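Local atomic coordinates of DUF1116 domain-containing protein (Enterococcus faecalis, PDB entry 3CLQ), a protein that is of unknown function but belongs to the AllG family and is possibly a subunit of an oxamate carbamoyltransferase. Residues L75-D78 and L79-D83; N144-S147 and V148-L152; R193-A196 and G197-L201; G331-V334 and A335-L338. All coordinates share one frame; numbering follows the deposited sequence.

Interaction 1. Residues L75-D78 and L79-D83; sequences LAKD and LADAD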
loop_
_atom_site.group_PDB
_atom_site.type_symbol
_atom_site.label_atom_id
_atom_site.label_comp_id
_atom_site.label_asym_id
_atom_site.label_seq_id
_atom_site.Cartn_x
_atom_site.Cartn_y
_atom_site.Cartn_z
ATOM N N LEU B 75 10.876 -31.447 23.395
ATOM C CA LEU B 75 12.035 -31.752 24.233
ATOM C C LEU B 75 11.732 -31.628 25.740
ATOM O O LEU B 75 12.541 -32.017 26.579
ATOM C CB LEU B 75 13.247 -30.903 23.816
ATOM C CG LEU B 75 13.694 -31.068 22.354
ATOM C CD1 LEU B 75 14.877 -30.164 22.015
ATOM C CD2 LEU B 75 14.033 -32.516 22.039
ATOM N N ALA B 76 10.558 -31.097 26.073
ATOM C CA ALA B 76 10.074 -31.129 27.452
ATOM C C ALA B 76 8.554 -31.209 27.494
ATOM O O ALA B 76 7.858 -30.641 26.643
ATOM C CB ALA B 76 10.570 -29.928 28.229
ATOM N N LYS B 77 8.057 -31.910 28.505
ATOM C CA LYS B 77 6.640 -32.192 28.672
ATOM C C LYS B 77 5.828 -30.935 28.964
ATOM O O LYS B 77 4.642 -30.890 28.674
ATOM C CB LYS B 77 6.431 -33.195 29.827
ATOM C CG LYS B 77 7.519 -34.253 29.970
ATOM C CD LYS B 77 7.320 -35.048 31.275
ATOM C CE LYS B 77 8.529 -35.951 31.570
ATOM N NZ LYS B 77 8.427 -36.556 32.943
ATOM N N ASP B 78 6.463 -29.925 29.554
ATOM C CA ASP B 78 5.739 -28.762 30.060
ATOM C C ASP B 78 6.678 -27.644 30.461
ATOM O O ASP B 78 7.895 -27.818 30.517
ATOM C CB ASP B 78 4.879 -29.151 31.259
ATOM C CG ASP B 78 5.673 -29.911 32.322
ATOM O OD1 ASP B 78 6.357 -29.255 33.161
ATOM O OD2 ASP B 78 5.616 -31.174 32.325
ATOM N N LEU B 79 6.089 -26.493 30.762
ATOM C CA LEU B 79 6.847 -25.271 30.985
ATOM C C LEU B 79 7.873 -25.417 32.096
ATOM O O LEU B 79 9.081 -25.369 31.851
ATOM C CB LEU B 79 5.900 -24.100 31.273
ATOM C CG LEU B 79 5.499 -23.194 30.092
ATOM C CD1 LEU B 79 5.322 -23.962 28.774
ATOM C CD2 LEU B 79 4.245 -22.381 30.432
ATOM N N ALA B 80 7.390 -25.599 33.318
ATOM C CA ALA B 80 8.293 -25.794 34.451
ATOM C C ALA B 80 9.395 -26.832 34.154
ATOM O O ALA B 80 10.551 -26.668 34.572
ATOM C CB ALA B 80 7.502 -26.179 35.696
ATOM N N ASP B 81 9.028 -27.891 33.424
ATOM C CA ASP B 81 9.990 -28.896 32.983
ATOM C C ASP B 81 10.971 -28.307 31.971
ATOM O O ASP B 81 12.186 -28.492 32.096
ATOM C CB ASP B 81 9.255 -30.102 32.383
ATOM C CG ASP B 81 10.144 -30.956 31.478
ATOM O OD1 ASP B 81 11.378 -30.592 31.294
ATOM O OD2 ASP B 81 9.601 -32.004 30.947
ATOM N N ALA B 82 10.436 -27.601 30.974
ATOM C CA ALA B 82 11.256 -27.000 29.925
ATOM C C ALA B 82 12.428 -26.220 30.499
ATOM O O ALA B 82 13.594 -26.473 30.155
ATOM C CB ALA B 82 10.401 -26.100 29.052
ATOM N N ASP B 83 12.097 -25.264 31.375
ATOM C CA ASP B 83 13.090 -24.504 32.120
ATOM C C ASP B 83 14.214 -25.386 32.713
ATOM O O ASP B 83 15.368 -24.954 32.818
ATOM C CB ASP B 83 12.403 -23.694 33.226
ATOM C CG ASP B 83 13.379 -22.862 34.025
ATOM O OD1 ASP B 83 14.403 -22.432 33.434
ATOM O OD2 ASP B 83 13.135 -22.641 35.243
#
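D81 folds back from the first turn of helix 79-87 to touch A76, K77 and D78, the residues that lead into that helix. Its CB lies against the carboxylate of D78, 3.1 Å from D78 OD1. Further out, CG rests on the methyl group of A76, with D81 CG and A76 CB 3.4 Å apart, and OD1 continues over the same methyl while forming a salt bridge with R84, three residues further along the helix. OD2 goes the other way: it accepts the backbone N-H of K77 at 2.9 Å from K77 N to D81 OD2, the donor standing above the carboxylate plane rather than within it. With D81 CG nearly opposite its own backbone N (chi1 160°), the group is directed back at the loop. The K77 chain crosses it at about a right angle, its CG 3.2 Å from D81 OD2.

D78 is the N-cap, and its OD1 accepts from the backbone N of D81 at 3.0 Å. Its chi1 of 51° holds the carboxylate between its own N and carbonyl carbon, where OD1 can reach that N-H. Behind it, D78 O takes the helical bond from A82 N, a short 2.6 Å. The methyls of A76 and A82 meet at 3.9 Å, and A82 also touches Q67 of helix 60-73.

The two carboxylates, with planes 76° apart, bring D78 OD2 and D81 OD2 to 4.3 Å. This like-charge proximity is probably eased by R84 and by the N-H groups at the helix start.

Interaction 2. Residues N144-S147 and V148-L152; sequences NDQS and VVDRL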
loop_
_atom_site.group_PDB
_atom_site.type_symbol
_atom_site.label_atom_id
_atom_site.label_comp_id
_atom_site.label_asym_id
_atom_site.label_seq_id
_atom_site.Cartn_x
_atom_site.Cartn_y
_atom_site.Cartn_z
ATOM N N ASN B 144 3.351 -18.706 26.204
ATOM C CA ASN B 144 3.409 -20.164 25.963
ATOM C C ASN B 144 2.278 -20.997 26.554
ATOM O O ASN B 144 2.525 -21.995 27.202
ATOM C CB ASN B 144 4.776 -20.755 26.352
ATOM C CG ASN B 144 5.348 -20.129 27.612
ATOM O OD1 ASN B 144 4.686 -20.052 28.639
ATOM N ND2 ASN B 144 6.589 -19.689 27.537
ATOM N N ASP B 145 1.039 -20.575 26.319
ATOM C CA ASP B 145 -0.139 -21.400 26.576
ATOM C C ASP B 145 -0.151 -22.651 25.718
ATOM O O ASP B 145 0.675 -22.822 24.818
ATOM C CB ASP B 145 -1.394 -20.634 26.178
ATOM C CG ASP B 145 -1.695 -19.506 27.102
ATOM O OD1 ASP B 145 -1.816 -19.747 28.321
ATOM O OD2 ASP B 145 -1.825 -18.376 26.600
ATOM N N GLN B 146 -1.134 -23.506 25.974
ATOM C CA GLN B 146 -1.533 -24.489 25.000
ATOM C C GLN B 146 -1.866 -23.746 23.696
ATOM O O GLN B 146 -1.368 -24.103 22.619
ATOM C CB GLN B 146 -2.750 -25.269 25.495
ATOM C CG GLN B 146 -2.567 -26.789 25.501
ATOM C CD GLN B 146 -1.644 -27.297 24.386
ATOM O OE1 GLN B 146 -0.610 -27.927 24.651
ATOM N NE2 GLN B 146 -2.021 -27.028 23.138
ATOM N N SER B 147 -2.662 -22.685 23.766
ATOM C CA SER B 147 -3.061 -22.049 22.511
ATOM C C SER B 147 -1.853 -21.769 21.608
ATOM O O SER B 147 -1.853 -22.148 20.435
ATOM C CB SER B 147 -3.970 -20.826 22.715
ATOM O OG SER B 147 -3.402 -19.843 23.546
ATOM N N VAL B 148 -0.815 -21.140 22.152
ATOM C CA VAL B 148 0.399 -20.829 21.382
ATOM C C VAL B 148 1.112 -22.042 20.788
ATOM O O VAL B 148 1.562 -22.012 19.641
ATOM C CB VAL B 148 1.438 -20.074 22.229
ATOM C CG1 VAL B 148 2.806 -20.093 21.552
ATOM C CG2 VAL B 148 0.976 -18.654 22.487
ATOM N N VAL B 149 1.253 -23.108 21.566
ATOM C CA VAL B 149 1.907 -24.289 21.008
ATOM C C VAL B 149 1.070 -24.935 19.892
ATOM O O VAL B 149 1.626 -25.378 18.892
ATOM C CB VAL B 149 2.335 -25.295 22.081
ATOM C CG1 VAL B 149 1.198 -25.574 23.022
ATOM C CG2 VAL B 149 2.836 -26.576 21.431
ATOM N N ASP B 150 -0.256 -24.952 20.052
ATOM C CA ASP B 150 -1.159 -25.371 18.980
ATOM C C ASP B 150 -0.936 -24.592 17.669
ATOM O O ASP B 150 -0.773 -25.194 16.608
ATOM C CB ASP B 150 -2.617 -25.204 19.396
ATOM C CG ASP B 150 -2.986 -26.044 20.581
ATOM O OD1 ASP B 150 -2.606 -27.232 20.643
ATOM O OD2 ASP B 150 -3.678 -25.516 21.470
ATOM N N ARG B 151 -0.956 -23.265 17.735
ATOM C CA ARG B 151 -0.724 -22.463 16.538
ATOM C C ARG B 151 0.636 -22.727 15.892
ATOM O O ARG B 151 0.751 -22.763 14.667
ATOM C CB ARG B 151 -0.842 -20.983 16.832
ATOM C CG ARG B 151 -0.590 -20.103 15.594
ATOM C CD ARG B 151 -0.928 -18.693 15.944
ATOM N NE ARG B 151 -1.923 -18.745 17.005
ATOM C CZ ARG B 151 -3.105 -18.139 16.975
ATOM N NH1 ARG B 151 -3.457 -17.372 15.938
ATOM N NH2 ARG B 151 -3.924 -18.279 18.008
ATOM N N LEU B 152 1.665 -22.890 16.715
ATOM C CA LEU B 152 2.974 -23.278 16.218
ATOM C C LEU B 152 2.936 -24.597 15.430
ATOM O O LEU B 152 3.643 -24.750 14.427
ATOM C CB LEU B 152 3.959 -23.418 17.376
ATOM C CG LEU B 152 4.766 -22.186 17.758
ATOM C CD1 LEU B 152 6.229 -22.559 17.665
ATOM C CD2 LEU B 152 4.504 -21.013 16.831
#
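Q146 and D150, one turn apart, bring their polar ends together on the first turns of helix 146-168. The backbone supplies the regular frame. D150 N donates to Q146 O at 2.9 Å in an almost perfectly straight bond, and R151 N donates to S147 O at 3.1 Å. The bond that opens the series, from V149 N to the carbonyl of the N-cap residue D145, is weak at 3.3 Å, and the D145 side chain makes no capping bond of its own.

Among the polar side chains, the bend of Q146 at chi2 (-32°) carries its amide forward along the helix to the D150 carboxylate. The two flat groups are turned 46° against each other. Q146 NE2 faces both carboxylate oxygens, 2.6 Å from D150 OD1 and 2.8 Å from D150 OD2.

V149 contributes carbon contact: its CG1, placed between its own N and carbonyl carbon, lies alongside the amide, 3.6 Å from Q146 CD. V148, by contrast, is buried, with its CB near N144 CA.

D145, S147 and R151 lean on K137 or L135 of the preceding loop. The chemistry is that of an exposed helix start, where the acidic D145, also touching K137, would probably be favoured by the positive end of the helix dipole. D150 OD2 lies 2.9 Å from Q146 O, two acceptors side by side, which the nearby Q146 NE2 probably offsets.

Interaction 3. Residues R193-A196 and G197-L201; sequences RNVA and GSTLL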
loop_
_atom_site.group_PDB
_atom_site.type_symbol
_atom_site.label_atom_id
_atom_site.label_comp_id
_atom_site.label_asym_id
_atom_site.label_seq_id
_atom_site.Cartn_x
_atom_site.Cartn_y
_atom_site.Cartn_z
ATOM N N ARG B 193 5.408 -0.157 10.675
ATOM C CA ARG B 193 4.229 -0.179 9.827
ATOM C C ARG B 193 4.541 -1.030 8.585
ATOM O O ARG B 193 5.436 -0.697 7.806
ATOM C CB ARG B 193 3.751 1.247 9.506
ATOM C CG ARG B 193 3.126 1.437 8.139
ATOM C CD ARG B 193 2.375 2.757 7.947
ATOM N NE ARG B 193 1.087 2.674 8.617
ATOM C CZ ARG B 193 -0.112 2.717 8.036
ATOM N NH1 ARG B 193 -0.242 2.871 6.738
ATOM N NH2 ARG B 193 -1.189 2.625 8.790
ATOM N N ASN B 194 3.809 -2.135 8.425
ATOM C CA ASN B 194 4.123 -3.147 7.414
ATOM C C ASN B 194 2.925 -3.489 6.553
ATOM O O ASN B 194 2.949 -4.482 5.811
ATOM C CB ASN B 194 4.644 -4.444 8.080
ATOM C CG ASN B 194 6.066 -4.307 8.607
ATOM O OD1 ASN B 194 6.987 -3.960 7.851
ATOM N ND2 ASN B 194 6.257 -4.580 9.895
ATOM N N VAL B 195 1.894 -2.644 6.640
ATOM C CA VAL B 195 0.600 -2.923 6.017
ATOM C C VAL B 195 0.713 -3.129 4.516
ATOM O O VAL B 195 0.212 -4.137 3.967
ATOM C CB VAL B 195 -0.457 -1.809 6.274
ATOM C CG1 VAL B 195 -1.870 -2.435 6.252
ATOM C CG2 VAL B 195 -0.221 -1.139 7.595
ATOM N N ALA B 196 1.357 -2.167 3.857
ATOM C CA ALA B 196 1.484 -2.188 2.400
ATOM C C ALA B 196 2.255 -3.425 1.952
ATOM O O ALA B 196 1.783 -4.196 1.115
ATOM C CB ALA B 196 2.162 -0.954 1.929
ATOM N N GLY B 197 3.429 -3.625 2.554
ATOM C CA GLY B 197 4.270 -4.777 2.262
ATOM C C GLY B 197 3.527 -6.070 2.476
ATOM O O GLY B 197 3.645 -7.003 1.686
ATOM N N SER B 198 2.740 -6.131 3.539
ATOM C CA SER B 198 2.092 -7.386 3.886
ATOM C C SER B 198 1.024 -7.694 2.868
ATOM O O SER B 198 0.896 -8.825 2.400
ATOM C CB SER B 198 1.526 -7.325 5.299
ATOM O OG SER B 198 2.566 -7.550 6.249
ATOM N N THR B 199 0.294 -6.661 2.479
ATOM C CA THR B 199 -0.734 -6.796 1.467
ATOM C C THR B 199 -0.153 -7.068 0.080
ATOM O O THR B 199 -0.799 -7.693 -0.749
ATOM C CB THR B 199 -1.574 -5.527 1.459
ATOM O OG1 THR B 199 -1.904 -5.235 2.817
ATOM C CG2 THR B 199 -2.849 -5.704 0.679
ATOM N N LEU B 200 1.058 -6.608 -0.184
ATOM C CA LEU B 200 1.672 -6.891 -1.471
ATOM C C LEU B 200 2.161 -8.327 -1.528
ATOM O O LEU B 200 2.202 -8.929 -2.593
ATOM C CB LEU B 200 2.849 -5.956 -1.763
ATOM C CG LEU B 200 2.516 -4.531 -2.204
ATOM C CD1 LEU B 200 3.785 -3.670 -2.060
ATOM C CD2 LEU B 200 1.915 -4.423 -3.622
ATOM N N LEU B 201 2.533 -8.866 -0.379
ATOM C CA LEU B 201 3.079 -10.195 -0.310
ATOM C C LEU B 201 1.979 -11.239 -0.374
ATOM O O LEU B 201 2.116 -12.218 -1.106
ATOM C CB LEU B 201 3.853 -10.357 0.988
ATOM C CG LEU B 201 5.167 -11.116 0.980
ATOM C CD1 LEU B 201 5.403 -11.822 2.316
ATOM C CD2 LEU B 201 5.165 -12.086 -0.121
#
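T199 turns its hydroxyl back onto the carbonyl of V195, one turn earlier, in the opening turn of helix 195-210, for which N194 is the N-cap residue, although its side chain makes no capping bond. T199 OG1 is opposite its own carbonyl carbon (chi1 -48°), which swings the oxygen back along the helix to donate to V195 O at 2.6 Å. The methyl CG2 is thereby directed away from that carbonyl, and T199 packs against T199 of the second subunit.

S198 lies on a different side of the turn. Its CB sits 3.2 Å from N194 O, while its hydroxyl finds its partners on S233 and the carbonyl of D230. The backbone of S198 nonetheless ties the cap to the helix: S198 N donates to N194 O at 2.8 Å. L200 lays its CG beside the carbonyl of A196, with L200 CG and A196 O 3.4 Å apart, while L200 N donates to that oxygen. Its side chain touches M179 and Q182 of helix 176-183.

At the mouth of the helix V195 points away from the following turn. Its CG2 stands 3.9 Å over the centre of the R193 guanidinium plane, and M186 of the second subunit packs on both residues. G197 N donates to the D188 carboxylate, so an acidic group receives an N-H of the first turn. This buried helix start therefore faces both its own chain and the dimer partner. V195 O is gripped twice: T199 OG1 and T199 N, the latter at 2.9 Å, approach it from opposite faces of its carbonyl plane.

Interaction 4. Residues G331-V334 and A335-L338; sequences GGTV and AEAL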
loop_
_atom_site.group_PDB
_atom_site.type_symbol
_atom_site.label_atom_id
_atom_site.label_comp_id
_atom_site.label_asym_id
_atom_site.label_seq_id
_atom_site.Cartn_x
_atom_site.Cartn_y
_atom_site.Cartn_z
ATOM N N GLY B 331 5.310 8.206 18.281
ATOM C CA GLY B 331 5.579 9.448 18.983
ATOM C C GLY B 331 6.283 10.423 18.074
ATOM O O GLY B 331 6.620 10.103 16.931
ATOM N N GLY B 332 6.488 11.626 18.580
ATOM C CA GLY B 332 7.167 12.661 17.831
ATOM C C GLY B 332 6.240 13.484 16.962
ATOM O O GLY B 332 5.021 13.372 17.078
ATOM N N THR B 333 6.855 14.306 16.108
ATOM C CA THR B 333 6.203 15.239 15.208
ATOM C C THR B 333 6.471 14.771 13.766
ATOM O O THR B 333 7.380 13.967 13.516
ATOM C CB THR B 333 6.790 16.657 15.430
ATOM O OG1 THR B 333 5.752 17.636 15.546
ATOM C CG2 THR B 333 7.699 17.050 14.322
ATOM N N VAL B 334 5.665 15.232 12.813
ATOM C CA VAL B 334 5.896 14.878 11.415
ATOM C C VAL B 334 7.134 15.613 10.923
ATOM O O VAL B 334 8.001 15.019 10.287
ATOM C CB VAL B 334 4.669 15.175 10.520
ATOM C CG1 VAL B 334 3.950 16.439 11.002
ATOM C CG2 VAL B 334 5.091 15.330 9.059
ATOM N N ALA B 335 7.243 16.897 11.248
ATOM C CA ALA B 335 8.451 17.641 10.901
ATOM C C ALA B 335 9.721 16.976 11.458
ATOM O O ALA B 335 10.751 16.961 10.798
ATOM C CB ALA B 335 8.344 19.069 11.336
ATOM N N GLU B 336 9.636 16.399 12.650
ATOM C CA GLU B 336 10.764 15.683 13.245
ATOM C C GLU B 336 11.122 14.434 12.459
ATOM O O GLU B 336 12.298 14.082 12.353
ATOM C CB GLU B 336 10.463 15.271 14.689
ATOM C CG GLU B 336 10.680 16.383 15.722
ATOM C CD GLU B 336 10.062 16.060 17.094
ATOM O OE1 GLU B 336 9.739 14.878 17.383
ATOM O OE2 GLU B 336 9.895 17.009 17.886
ATOM N N ALA B 337 10.115 13.751 11.925
ATOM C CA ALA B 337 10.379 12.520 11.202
ATOM C C ALA B 337 11.037 12.831 9.862
ATOM O O ALA B 337 11.972 12.151 9.458
ATOM C CB ALA B 337 9.119 11.695 11.039
ATOM N N LEU B 338 10.580 13.877 9.185
ATOM C CA LEU B 338 11.230 14.280 7.946
ATOM C C LEU B 338 12.672 14.554 8.278
ATOM O O LEU B 338 13.578 14.159 7.570
ATOM C CB LEU B 338 10.612 15.562 7.389
ATOM C CG LEU B 338 9.124 15.498 7.047
ATOM C CD1 LEU B 338 8.656 16.726 6.244
ATOM C CD2 LEU B 338 8.826 14.207 6.308
#
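The E336 carboxylate presents one face to T333, which lies across it. T333 CB stands over the middle of the group, 3.7 Å from E336 CD, and T333 N lies above the same face, donating to E336 OE1 at 3.2 Å. The N-H comes down on the oxygen steeply, 71° out of the carboxylate plane. G332 CA approaches obliquely from the same side, 3.4 Å from E336 OE1.

E336 reaches this position through an extended chain. Its CG is opposite the carbonyl carbon (chi1 -82°), so the side chain runs back past the helix start instead of outward along the helix. The glycine that it meets has a positive phi of 88°, and G331 before it is also at positive phi, having just left helix 327-330. The connection between the helices thus begins with two glycines at positive phi. The position of T333 CG2, which crowds the backbone of E336, is doubtful.

Routine helical bonds then take over. T333 O accepts from A337 N at 3.2 Å, and V334 O accepts from L338 N at 3.0 Å, with a weak second bond from A337 N. L338 lays its CG 3.5 Å from V334 O, and its side chain touches A321 and V359. V334, on the same side of the helix, packs on D361 of the second subunit.

T333 is the N-cap of helix 334-343, and the bond from its N-H to the side chain three residues on is one half of a capping box; the T333 side chain does not complete the reciprocal half.

In the fold
All four contacts sit where a helix begins, and they follow one another along the chain. Interactions 1 and 2 are neighbours, their centres about 14 Å apart, and they touch where L79 CD2 packs 3.0 Å from N144 OD1; helix 60-73 lies beside both, taking L79 on V71 and a weak bond from N144 to G64. Interactions 3 and 4 are farther apart, about 22 Å between centres and about 11 Å between nearest atoms, yet both meet the second subunit. Interaction 1 and interaction 4 are on opposite sides of the chain's centre, about 46 Å between centres. Residues 144-152 and 193-201 both fall within the AllG family region.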